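Local atomic coordinates of DyP-type peroxidase (Pleurotus ostreatus PC15, PDB entry 6FSK), a protein that is a heme b peroxidase that probably uses hydrogen peroxide to oxidise substrates such as dyes and manganese(II). Residues F255-I261 with S272-R278; F34-A39 with L478-I484; W124-F128 with F242-F246; D191-P196 with R352-R356. The protein carries 1 engineered substitution. One frame throughout, in Å; residues are numbered along the deposited sequence.

Interaction 1 of 4, residues F255-I261 with S272-R278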
# COMPACT_ATOMS: atom_id res chain seq x y z
N PHE A 255 -9.74 19.91 -9.59
CA PHE A 255 -8.36 20.31 -9.69
C PHE A 255 -7.79 20.16 -11.08
O PHE A 255 -7.20 21.08 -11.64
CB PHE A 255 -7.54 19.54 -8.66
CG PHE A 255 -6.09 19.80 -8.77
CD1 PHE A 255 -5.61 21.05 -8.40
CD2 PHE A 255 -5.24 18.86 -9.30
CE1 PHE A 255 -4.24 21.32 -8.49
CE2 PHE A 255 -3.83 19.15 -9.40
CZ PHE A 255 -3.39 20.36 -8.99
N LEU A 256 -7.89 18.98 -11.64
CA LEU A 256 -7.33 18.70 -12.98
C LEU A 256 -8.00 19.60 -14.02
O LEU A 256 -7.32 20.23 -14.82
CB LEU A 256 -7.44 17.23 -13.38
CG LEU A 256 -6.73 16.22 -12.52
CD1 LEU A 256 -6.95 14.85 -13.17
CD2 LEU A 256 -5.28 16.50 -12.36
N GLU A 257 -9.33 19.68 -13.99
CA GLU A 257 -10.06 20.52 -14.91
C GLU A 257 -9.66 21.97 -14.82
O GLU A 257 -9.74 22.69 -15.86
CB GLU A 257 -11.54 20.43 -14.57
CG GLU A 257 -12.27 19.24 -15.01
CD GLU A 257 -13.71 19.20 -14.46
OE1 GLU A 257 -14.27 20.16 -13.82
OE2 GLU A 257 -14.29 18.15 -14.76
N SER A 258 -9.27 22.40 -13.65
CA SER A 258 -8.98 23.83 -13.37
C SER A 258 -7.54 24.17 -13.71
O SER A 258 -7.16 25.33 -13.73
CB SER A 258 -9.31 24.16 -11.94
OG SER A 258 -10.67 23.98 -11.67
N ASN A 259 -6.71 23.17 -13.97
CA ASN A 259 -5.25 23.37 -14.21
C ASN A 259 -4.76 22.61 -15.46
O ASN A 259 -3.75 21.92 -15.44
CB ASN A 259 -4.45 22.85 -13.01
CG ASN A 259 -4.60 23.74 -11.83
OD1 ASN A 259 -3.87 24.74 -11.70
ND2 ASN A 259 -5.58 23.45 -10.99
N PRO A 260 -5.47 22.68 -16.60
CA PRO A 260 -5.01 21.93 -17.77
C PRO A 260 -3.61 22.37 -18.16
O PRO A 260 -3.28 23.61 -18.12
CB PRO A 260 -5.98 22.32 -18.87
CG PRO A 260 -6.50 23.67 -18.46
CD PRO A 260 -6.61 23.56 -16.92
N ILE A 261 -2.79 21.43 -18.57
CA ILE A 261 -1.43 21.78 -19.04
C ILE A 261 -1.61 22.50 -20.36
O ILE A 261 -2.25 21.95 -21.25
CB ILE A 261 -0.53 20.56 -19.16
CG1 ILE A 261 -0.18 20.12 -17.74
CG2 ILE A 261 0.74 20.89 -19.98
CD1 ILE A 261 0.26 18.73 -17.73
N SER A 272 -5.84 18.54 -19.14
CA SER A 272 -6.23 18.13 -17.80
C SER A 272 -5.92 16.65 -17.65
O SER A 272 -5.42 16.18 -16.59
CB SER A 272 -7.70 18.44 -17.56
OG SER A 272 -7.89 19.85 -17.45
N GLU A 273 -6.17 15.88 -18.69
CA GLU A 273 -5.88 14.43 -18.67
C GLU A 273 -4.39 14.17 -18.50
O GLU A 273 -3.94 13.34 -17.70
CB GLU A 273 -6.37 13.78 -19.97
CG GLU A 273 -6.19 12.27 -20.13
CD GLU A 273 -6.47 11.79 -21.60
OE1 GLU A 273 -6.59 12.66 -22.58
OE2 GLU A 273 -6.66 10.56 -21.81
N LEU A 274 -3.60 14.98 -19.20
CA LEU A 274 -2.11 14.87 -19.18
C LEU A 274 -1.66 15.26 -17.78
O LEU A 274 -0.74 14.65 -17.27
CB LEU A 274 -1.50 15.79 -20.20
CG LEU A 274 0.03 15.87 -20.21
CD1 LEU A 274 0.62 14.54 -20.53
CD2 LEU A 274 0.55 16.91 -21.19
N LEU A 275 -2.25 16.27 -17.16
CA LEU A 275 -1.83 16.62 -15.81
C LEU A 275 -2.00 15.47 -14.85
O LEU A 275 -1.10 15.21 -14.02
CB LEU A 275 -2.52 17.89 -15.25
CG LEU A 275 -2.22 18.25 -13.79
CD1 LEU A 275 -0.76 18.58 -13.67
CD2 LEU A 275 -3.09 19.43 -13.36
N GLY A 276 -3.17 14.83 -14.91
CA GLY A 276 -3.42 13.67 -14.03
C GLY A 276 -2.37 12.59 -14.21
O GLY A 276 -1.81 12.07 -13.23
N ALA A 277 -2.09 12.30 -15.45
CA ALA A 277 -1.10 11.27 -15.80
C ALA A 277 0.27 11.61 -15.28
O ALA A 277 1.02 10.77 -14.80
CB ALA A 277 -1.06 11.04 -17.31
N ARG A 278 0.60 12.90 -15.35
CA ARG A 278 1.92 13.40 -14.91
C ARG A 278 2.04 13.44 -13.38
O ARG A 278 3.14 13.21 -12.86
CB ARG A 278 2.27 14.70 -15.62
CG ARG A 278 2.53 14.51 -17.09
CD ARG A 278 2.89 15.76 -17.81
NE ARG A 278 4.12 16.44 -17.27
CZ ARG A 278 5.38 16.23 -17.71
NH1 ARG A 278 5.65 15.25 -18.59
NH2 ARG A 278 6.39 16.97 -17.27
O HOH W 1 -9.82 21.51 -18.38
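I261 and L275 form the apolar heart of a helix-loop-helix pairing in which the end of helix 249-258 and the loop after it lie against helix 268-280. I261 reaches the helix backbone itself: its CD1 is 3.5 Å from L275 CA, with L274 CG and R278 CD also beside that methyl. L275 sets CG opposite its own backbone N (chi1 175°), which sends CD2 across to N259 CB at 3.7 Å and also to L256 and the F255 ring. L256 lays both methyls on G276, its CD2 3.7 Å from G276 N, where no side chain intervenes. One direct hydrogen bond spans the pair, from S272 OG to L256 O at 2.7 Å. It arrives 47° out of the carbonyl plane, while N259 N uses the other face. Water 1 bridges E257 O and S272 OG.

Further out, I454 of strand 453-455 touches F255, N259 and L275, and the guanidinium of R278 is tied to Q321 O, T322 O and G444 O. N259 is itself braced within its segment: its ND2 donates to F255 O at 2.9 Å, almost straight at 174°.

Interaction 2 of 4, residues F34-A39 with L478-I484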
# COMPACT_ATOMS: atom_id res chain seq x y z
N PHE A 34 -7.99 -16.90 24.58
CA PHE A 34 -7.62 -16.53 23.21
C PHE A 34 -6.65 -17.54 22.65
O PHE A 34 -6.82 -18.04 21.51
CB PHE A 34 -7.01 -15.12 23.15
CG PHE A 34 -6.54 -14.74 21.76
CD1 PHE A 34 -7.45 -14.33 20.83
CD2 PHE A 34 -5.20 -14.85 21.39
CE1 PHE A 34 -7.04 -14.03 19.52
CE2 PHE A 34 -4.78 -14.47 20.14
CZ PHE A 34 -5.71 -14.06 19.21
N LYS A 35 -5.64 -17.87 23.46
CA LYS A 35 -4.63 -18.82 22.95
C LYS A 35 -5.20 -20.17 22.78
O LYS A 35 -4.94 -20.84 21.83
CB LYS A 35 -3.41 -18.82 23.83
CG LYS A 35 -2.64 -17.53 23.88
CD LYS A 35 -1.38 -17.70 24.70
CE LYS A 35 -0.74 -16.37 24.89
NZ LYS A 35 0.67 -16.44 25.36
N ALA A 36 -6.14 -20.61 23.65
CA ALA A 36 -6.77 -21.88 23.40
C ALA A 36 -7.63 -21.85 22.10
O ALA A 36 -7.66 -22.80 21.33
CB ALA A 36 -7.64 -22.27 24.62
N ASN A 37 -8.38 -20.72 21.86
CA ASN A 37 -9.20 -20.62 20.72
C ASN A 37 -8.36 -20.56 19.38
O ASN A 37 -8.73 -21.07 18.33
CB ASN A 37 -10.07 -19.35 20.81
CG ASN A 37 -11.09 -19.38 21.91
OD1 ASN A 37 -11.40 -20.44 22.52
ND2 ASN A 37 -11.61 -18.24 22.20
N MET A 38 -7.19 -19.97 19.52
CA MET A 38 -6.26 -19.83 18.41
C MET A 38 -5.92 -21.19 17.85
O MET A 38 -5.77 -21.38 16.64
CB MET A 38 -4.99 -19.15 18.79
CG MET A 38 -5.07 -17.64 18.75
SD MET A 38 -5.29 -16.90 17.11
CE MET A 38 -3.73 -17.26 16.28
N ALA A 39 -5.87 -22.20 18.68
CA ALA A 39 -5.62 -23.54 18.11
C ALA A 39 -6.58 -24.05 17.10
O ALA A 39 -6.23 -24.77 16.18
CB ALA A 39 -5.46 -24.53 19.26
N LEU A 478 2.44 -18.95 15.00
CA LEU A 478 1.09 -18.95 15.58
C LEU A 478 0.90 -20.20 16.49
O LEU A 478 0.29 -20.08 17.56
CB LEU A 478 0.03 -18.86 14.53
CG LEU A 478 0.02 -17.63 13.63
CD1 LEU A 478 -0.92 -17.75 12.45
CD2 LEU A 478 -0.35 -16.43 14.43
N LYS A 479 1.35 -21.34 16.03
CA LYS A 479 1.14 -22.58 16.80
C LYS A 479 1.92 -22.58 18.09
O LYS A 479 1.40 -23.05 19.12
CB LYS A 479 1.48 -23.80 15.96
CG LYS A 479 0.51 -24.15 14.84
CD LYS A 479 1.03 -25.39 14.12
CE LYS A 479 0.51 -25.67 12.75
NZ LYS A 479 -0.86 -26.14 12.74
N THR A 480 3.10 -22.00 18.09
CA THR A 480 3.97 -22.06 19.26
C THR A 480 3.92 -20.89 20.20
O THR A 480 4.22 -21.02 21.44
CB THR A 480 5.45 -22.25 18.81
OG1 THR A 480 5.90 -21.16 17.98
CG2 THR A 480 5.58 -23.50 18.05
N LYS A 481 3.62 -19.69 19.71
CA LYS A 481 3.61 -18.51 20.55
C LYS A 481 2.23 -17.92 20.81
O LYS A 481 2.06 -17.18 21.78
CB LYS A 481 4.49 -17.40 19.99
CG LYS A 481 5.93 -17.80 19.72
CD LYS A 481 6.73 -18.07 21.00
CE LYS A 481 6.92 -16.79 21.81
NZ LYS A 481 7.92 -16.97 22.90
N PHE A 482 1.30 -18.21 19.92
CA PHE A 482 -0.03 -17.59 19.97
C PHE A 482 -1.14 -18.59 20.38
O PHE A 482 -2.30 -18.21 20.41
CB PHE A 482 -0.38 -16.94 18.64
CG PHE A 482 0.50 -15.79 18.31
CD1 PHE A 482 1.78 -16.00 17.78
CD2 PHE A 482 0.09 -14.48 18.41
CE1 PHE A 482 2.60 -14.91 17.45
CE2 PHE A 482 0.88 -13.46 18.16
CZ PHE A 482 2.16 -13.59 17.62
N ALA A 483 -0.83 -19.87 20.58
CA ALA A 483 -1.84 -20.92 20.75
C ALA A 483 -1.42 -21.84 21.89
O ALA A 483 -0.25 -21.94 22.18
CB ALA A 483 -2.00 -21.76 19.50
N ILE A 484 -2.40 -22.52 22.48
CA ILE A 484 -2.08 -23.60 23.49
C ILE A 484 -2.80 -24.87 23.11
O ILE A 484 -3.96 -24.77 22.69
CB ILE A 484 -2.38 -23.19 24.96
CG1 ILE A 484 -3.85 -22.88 25.19
CG2 ILE A 484 -1.45 -22.06 25.43
CD1 ILE A 484 -4.18 -22.21 26.52
O HOH W 2 -7.10 -25.32 22.24
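M38 lies on one phenyl ring and reaches the base of another, its CG 3.4 Å above one face of F34, toward the rim, and its CE 4.1 Å from F482 CB. The F482 ring has L478 CD2 over one face, also toward the rim, and M38 CE touches that same methyl of L478. Both rings rest on the sheet of the N-terminal alpha+beta domain: F34 touches F26 and V28 of strand 20-28, and F79 of strand 74-80 meets F34 and F482 alike. Here the C-terminal end of the chain, leaving helix 475-481, docks on helix 31-41.

M38 bends at chi2 and chi3 (-67° and -68°), which turns its methyl toward L478 and F482 CB. Its CB lies 3.3 Å from F482 O, and K35 CA offers the same oxygen a C-H contact at 3.5 Å. F482 O is buried here without a conventional polar partner.

The backbone of helix 31-41 is gripped at K35 O. I484 N donates to it at 3.1 Å from far above the carbonyl plane, and A483 CA makes a C-H contact with it at 3.3 Å. K35 runs out extended beyond CG, past F482 O, and its NZ is hydrogen-bonded to L87 O. On the outer side I484 lays CG1 against the helix, 3.6 Å from A36 CA, while the methyls of A39 and A483 pack loosely. At the very end of the chain, water 2 links the backbones by donating to both A36 O and I484 O.

Interaction 3 of 4, residues W124-F128 with F242-F246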
# COMPACT_ATOMS: atom_id res chain seq x y z
N TRP A 124 -8.70 10.88 13.10
CA TRP A 124 -9.16 9.59 12.60
C TRP A 124 -10.57 9.23 13.11
O TRP A 124 -11.05 9.82 14.11
CB TRP A 124 -8.23 8.49 13.09
CG TRP A 124 -6.87 8.47 12.42
CD1 TRP A 124 -6.46 9.17 11.40
CD2 TRP A 124 -5.81 7.59 12.77
NE1 TRP A 124 -5.13 8.84 11.05
CE2 TRP A 124 -4.74 7.83 11.87
CE3 TRP A 124 -5.72 6.51 13.67
CZ2 TRP A 124 -3.57 7.12 11.91
CZ3 TRP A 124 -4.55 5.82 13.76
CH2 TRP A 124 -3.49 6.10 12.79
N GLU A 125 -11.23 8.31 12.42
CA GLU A 125 -12.47 7.80 12.96
C GLU A 125 -12.25 7.23 14.35
O GLU A 125 -11.22 6.65 14.72
CB GLU A 125 -13.06 6.73 12.07
CG GLU A 125 -13.43 7.22 10.71
CD GLU A 125 -14.21 6.29 9.90
OE1 GLU A 125 -14.40 5.12 10.32
OE2 GLU A 125 -14.58 6.70 8.78
N ALA A 126 -13.25 7.37 15.25
CA ALA A 126 -13.07 7.00 16.65
C ALA A 126 -12.54 5.64 16.97
O ALA A 126 -11.66 5.49 17.84
CB ALA A 126 -14.38 7.28 17.40
N PRO A 127 -12.97 4.62 16.27
CA PRO A 127 -12.51 3.30 16.62
C PRO A 127 -11.00 3.13 16.41
O PRO A 127 -10.33 2.40 17.13
CB PRO A 127 -13.28 2.38 15.72
CG PRO A 127 -14.46 3.17 15.31
CD PRO A 127 -14.13 4.60 15.34
N PHE A 128 -10.42 3.90 15.46
CA PHE A 128 -8.98 3.77 15.23
C PHE A 128 -8.12 4.53 16.18
O PHE A 128 -6.90 4.42 16.15
CB PHE A 128 -8.66 4.11 13.73
CG PHE A 128 -9.17 3.06 12.75
CD1 PHE A 128 -8.46 1.85 12.62
CD2 PHE A 128 -10.32 3.22 12.02
CE1 PHE A 128 -8.95 0.87 11.79
CE2 PHE A 128 -10.79 2.22 11.16
CZ PHE A 128 -10.08 1.07 11.03
N PHE A 242 -1.52 -1.00 7.54
CA PHE A 242 -2.89 -0.66 7.11
C PHE A 242 -3.12 0.82 7.18
O PHE A 242 -2.79 1.41 8.21
CB PHE A 242 -3.93 -1.36 7.96
CG PHE A 242 -5.33 -0.92 7.67
CD1 PHE A 242 -5.96 -1.24 6.48
CD2 PHE A 242 -6.02 -0.18 8.60
CE1 PHE A 242 -7.30 -0.84 6.27
CE2 PHE A 242 -7.32 0.24 8.34
CZ PHE A 242 -7.88 -0.03 7.17
N ARG A 243 -3.65 1.42 6.11
CA ARG A 243 -4.03 2.85 6.06
C ARG A 243 -5.40 2.97 5.47
O ARG A 243 -5.67 2.48 4.38
CB ARG A 243 -3.04 3.69 5.25
CG ARG A 243 -1.61 3.62 5.81
CD ARG A 243 -1.36 4.68 6.86
NE ARG A 243 -1.27 6.06 6.40
CZ ARG A 243 -1.46 7.14 7.14
NH1 ARG A 243 -1.88 7.05 8.39
NH2 ARG A 243 -1.30 8.32 6.57
N TYR A 244 -6.29 3.60 6.23
CA TYR A 244 -7.68 3.79 5.74
C TYR A 244 -7.79 5.11 5.01
O TYR A 244 -7.80 6.18 5.68
CB TYR A 244 -8.56 3.77 6.97
CG TYR A 244 -10.05 3.65 6.76
CD1 TYR A 244 -10.61 3.26 5.60
CD2 TYR A 244 -10.89 3.81 7.87
CE1 TYR A 244 -11.99 3.06 5.47
CE2 TYR A 244 -12.24 3.65 7.72
CZ TYR A 244 -12.77 3.24 6.57
OH TYR A 244 -14.19 3.07 6.48
N LEU A 245 -7.62 5.04 3.71
CA LEU A 245 -7.34 6.28 2.93
C LEU A 245 -8.54 6.74 2.15
O LEU A 245 -8.91 6.14 1.16
CB LEU A 245 -6.15 6.11 2.01
CG LEU A 245 -4.85 5.80 2.74
CD1 LEU A 245 -3.71 5.62 1.69
CD2 LEU A 245 -4.38 6.84 3.74
N PHE A 246 -9.21 7.78 2.62
CA PHE A 246 -10.40 8.28 1.88
C PHE A 246 -9.89 9.11 0.72
O PHE A 246 -8.88 9.82 0.86
CB PHE A 246 -11.28 9.12 2.83
CG PHE A 246 -12.12 8.30 3.73
CD1 PHE A 246 -11.57 7.58 4.75
CD2 PHE A 246 -13.49 8.21 3.56
CE1 PHE A 246 -12.33 6.72 5.55
CE2 PHE A 246 -14.26 7.42 4.41
CZ PHE A 246 -13.68 6.68 5.40
O HOH W 3 -15.49 3.18 8.69
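F128 packs tightly against F242 and Y244, and these three rings make an aromatic cluster. F128 CE2 is 3.7 Å from Y244 CD2, while the other flank of the ring brings CE1 to 3.9 Å from F242 CE2. Neither pair is a stack: the planes of F128 and Y244 are turned 60° apart, those of F128 and F242 only 34°. F25 of strand 20-28 adds its ring to F128, edge-to-face, and also meets F242. Y244 in turn has F246 CE1 centred over one face.

Strand 238-247 belongs to the large antiparallel sheet that runs through both halves of the DyP fold. F242, Y244 and F246 set out toward the loop that follows strand 119-122, whereas L245, between the last two in sequence, touches the heme. R243 starts away from the loop, but bends at chi2 and chi3, bringing NH1 back to 3.9 Å from W124 CZ2, which lies at the edge of the guanidinium. D111 holds this corner, salt-bridged to R243 NH2 and accepting from W124 NE1.

The E125 side is looser and wetter. Its chain stretches beyond CG and carries the carboxylate to two rings, with OE2 3.5 Å from F246 CZ and OE1 by the edge of Y244. The carboxylate and the Y244 ring stand 73° apart. Water 3 joins the two side chains: it lies in the Y244 ring plane at its edge, 2.6 Å from Y244 OH, and donates to E125 OE1 at 2.8 Å.

Interaction 4 of 4, residues D191-P196 with R352-R356. Unlike the reference sequence in segment 191-196: H195 (reference Asn). With HEM (protoporphyrin IX containing Fe), chain C.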
# COMPACT_ATOMS: atom_id res chain seq x y z
N ASP A 191 -4.37 0.19 -10.84
CA ASP A 191 -3.55 0.02 -9.63
C ASP A 191 -3.18 -1.44 -9.56
O ASP A 191 -3.87 -2.31 -10.07
CB ASP A 191 -4.44 0.40 -8.42
CG ASP A 191 -3.65 0.68 -7.12
OD1 ASP A 191 -2.43 0.88 -7.12
OD2 ASP A 191 -4.32 0.66 -6.05
N GLY A 192 -2.05 -1.70 -8.95
CA GLY A 192 -1.59 -3.08 -8.80
C GLY A 192 -0.61 -3.58 -9.83
O GLY A 192 -0.49 -4.77 -10.00
N ILE A 193 0.06 -2.69 -10.56
CA ILE A 193 0.86 -3.04 -11.71
C ILE A 193 2.25 -3.47 -11.23
O ILE A 193 2.81 -4.47 -11.66
CB ILE A 193 0.96 -1.89 -12.71
CG1 ILE A 193 -0.47 -1.52 -13.20
CG2 ILE A 193 1.95 -2.16 -13.83
CD1 ILE A 193 -0.55 -0.23 -13.96
N SER A 194 2.89 -2.57 -10.48
CA SER A 194 4.30 -2.73 -10.19
C SER A 194 4.59 -3.20 -8.76
O SER A 194 4.39 -2.45 -7.82
CB SER A 194 5.11 -1.42 -10.45
OG SER A 194 6.52 -1.59 -10.21
N HIS A 195 5.14 -4.42 -8.63
CA HIS A 195 5.55 -4.96 -7.34
C HIS A 195 6.94 -5.55 -7.48
O HIS A 195 7.34 -5.90 -8.59
CB HIS A 195 4.69 -6.09 -6.84
CG HIS A 195 3.25 -5.73 -6.74
ND1 HIS A 195 2.79 -4.88 -5.75
CD2 HIS A 195 2.20 -6.05 -7.52
CE1 HIS A 195 1.49 -4.68 -5.94
NE2 HIS A 195 1.10 -5.38 -7.01
N PRO A 196 7.68 -5.65 -6.38
CA PRO A 196 8.98 -6.28 -6.52
C PRO A 196 8.81 -7.77 -6.76
O PRO A 196 7.93 -8.43 -6.14
CB PRO A 196 9.62 -6.08 -5.17
CG PRO A 196 8.41 -5.97 -4.22
CD PRO A 196 7.47 -5.13 -5.01
N ARG A 352 11.46 -1.43 -0.83
CA ARG A 352 10.40 -2.02 -1.63
C ARG A 352 9.30 -2.53 -0.72
O ARG A 352 9.54 -2.98 0.41
CB ARG A 352 10.93 -3.17 -2.53
CG ARG A 352 12.03 -2.68 -3.44
CD ARG A 352 11.69 -1.58 -4.36
NE ARG A 352 10.53 -1.87 -5.24
CZ ARG A 352 10.57 -2.52 -6.36
NH1 ARG A 352 11.73 -3.10 -6.82
NH2 ARG A 352 9.46 -2.70 -7.04
N ILE A 353 8.07 -2.50 -1.26
CA ILE A 353 6.89 -2.99 -0.57
C ILE A 353 6.02 -3.73 -1.51
O ILE A 353 5.99 -3.46 -2.72
CB ILE A 353 6.07 -1.82 0.10
CG1 ILE A 353 5.59 -0.80 -0.97
CG2 ILE A 353 6.87 -1.14 1.18
CD1 ILE A 353 4.65 0.24 -0.39
N ILE A 354 5.27 -4.71 -0.94
CA ILE A 354 4.29 -5.41 -1.71
C ILE A 354 2.94 -4.86 -1.27
O ILE A 354 2.59 -4.98 -0.12
CB ILE A 354 4.33 -6.94 -1.51
CG1 ILE A 354 5.62 -7.51 -2.13
CG2 ILE A 354 3.11 -7.58 -2.10
CD1 ILE A 354 5.80 -8.97 -1.76
N ARG A 355 2.16 -4.35 -2.23
CA ARG A 355 0.83 -3.75 -1.91
C ARG A 355 -0.30 -4.69 -2.20
O ARG A 355 -0.30 -5.43 -3.21
CB ARG A 355 0.62 -2.49 -2.71
CG ARG A 355 1.55 -1.40 -2.33
CD ARG A 355 1.60 -0.26 -3.35
NE ARG A 355 2.12 -0.72 -4.65
CZ ARG A 355 1.46 -0.56 -5.79
NH1 ARG A 355 0.30 0.12 -5.87
NH2 ARG A 355 1.96 -1.07 -6.87
N ARG A 356 -1.30 -4.71 -1.32
CA ARG A 356 -2.47 -5.58 -1.46
C ARG A 356 -3.75 -4.69 -1.28
O ARG A 356 -4.66 -5.15 -0.59
CB ARG A 356 -2.47 -6.74 -0.49
CG ARG A 356 -1.28 -7.61 -0.54
CD ARG A 356 -1.21 -8.45 -1.81
NE ARG A 356 -0.09 -9.35 -1.78
CZ ARG A 356 0.65 -9.73 -2.82
NH1 ARG A 356 0.45 -9.28 -4.02
NH2 ARG A 356 1.66 -10.60 -2.62
CHA HEM C . 1.89 2.82 -7.32
CHB HEM C . -2.33 5.00 -6.49
CHC HEM C . -1.21 5.22 -1.81
CHD HEM C . 3.16 3.32 -2.67
C1A HEM C . 0.63 3.38 -7.54
C2A HEM C . -0.04 3.46 -8.80
C3A HEM C . -1.24 4.03 -8.57
C4A HEM C . -1.26 4.36 -7.18
CMA HEM C . -2.27 4.38 -9.58
CAA HEM C . 0.54 3.02 -10.13
CBA HEM C . 0.22 1.60 -10.60
CGA HEM C . 0.92 0.55 -9.78
O1A HEM C . 2.13 0.33 -9.93
O2A HEM C . 0.23 -0.11 -8.96
C1B HEM C . -2.43 5.28 -5.13
C2B HEM C . -3.52 5.83 -4.47
C3B HEM C . -3.27 5.88 -3.14
C4B HEM C . -1.91 5.35 -3.00
CMB HEM C . -4.79 6.33 -5.13
CAB HEM C . -4.03 6.37 -1.97
CBB HEM C . -5.34 6.50 -1.96
C1C HEM C . 0.07 4.83 -1.58
C2C HEM C . 0.80 4.83 -0.39
C3C HEM C . 2.05 4.32 -0.61
C4C HEM C . 2.08 3.92 -2.00
CMC HEM C . 0.25 5.30 0.93
CAC HEM C . 3.25 4.18 0.26
CBC HEM C . 3.51 4.97 1.32
C1D HEM C . 3.12 2.97 -4.02
C2D HEM C . 4.23 2.17 -4.63
C3D HEM C . 3.83 2.00 -5.94
C4D HEM C . 2.58 2.73 -6.09
CMD HEM C . 5.44 1.63 -3.98
CAD HEM C . 4.59 1.31 -7.07
CBD HEM C . 5.58 2.20 -7.74
CGD HEM C . 6.41 1.46 -8.76
O1D HEM C . 6.45 2.02 -9.88
O2D HEM C . 6.87 0.36 -8.49
NA HEM C . -0.07 4.04 -6.54
NB HEM C . -1.42 5.07 -4.24
NC HEM C . 0.93 4.37 -2.61
ND HEM C . 2.22 3.33 -4.94
FE HEM C . 0.45 4.27 -4.61
O HOH W 4 6.86 -1.42 -6.43
O HOH W 5 4.35 -2.60 -4.71
O HOH W 6 8.34 -3.56 -9.87
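Four N-H groups grip one propionate oxygen of the heme, O2A, where the loop 191-196 meets R355. G192 N donates to O2A at 2.8 Å. I193 N donates to O2A at 3.0 Å, and R355 adds NH2 at 2.9 Å and NH1 at 3.1 Å from O2A. S194 N takes the other oxygen, O1A. D191 and G192 are the Asp-Gly of the family's GXXDG signature.

R355 NH2 also donates to S194 O at 3.0 Å, from above the carbonyl plane though within the plane of its own guanidinium. At the NH1 end D191 OD1 forms a salt bridge, whose hydrogen bond is weak (127°). A bend at chi3 (-63°) turns the guanidinium flat over the porphyrin, with heme C4D centred beneath one face, while H195 CE1 lies over the opposite face. H195 differs here from the Asn of the reference sequence. Water 5 accepts from R355 NE and links it to this loop.

The second propionate is held by S194 OG, 2.6 Å from O2D. R352 reaches O2D through water 4, and R336 also hydrogen-bonds to the heme. P196 CB sits centrally over one face of the R352 guanidinium, Y334 makes a cation-pi contact with R352, and P196 CD comes 3.2 Å from I353 O.

With arginines, a serine and a row of backbone N-H groups turned to the carboxylates, both propionates are probably kept ionised, which would help to hold the heme in its orientation and ties R355 and the loop to it through one polar network.

From the N terminus, 34-39 waits for the last residues of the chain, 478-484, so interaction 2 closes a loop that holds the other three contacts. Next, 124-128 opens interaction 3 and 191-196 opens interaction 4. The first closes at 242-246, the second only at 352-356, so the two cross. Interaction 1, between helices 249-258 and 268-280, follows interaction 3 along the chain and lies wholly within the loop of interaction 4. Interactions 3 and 4 reach the same sheet, the former joining the N-terminal half to an inner strand, the latter joining the heme loop to an outer one. Interactions 1 and 2 stand on opposite sides of the chain's centre, their own centres about 53 Å apart.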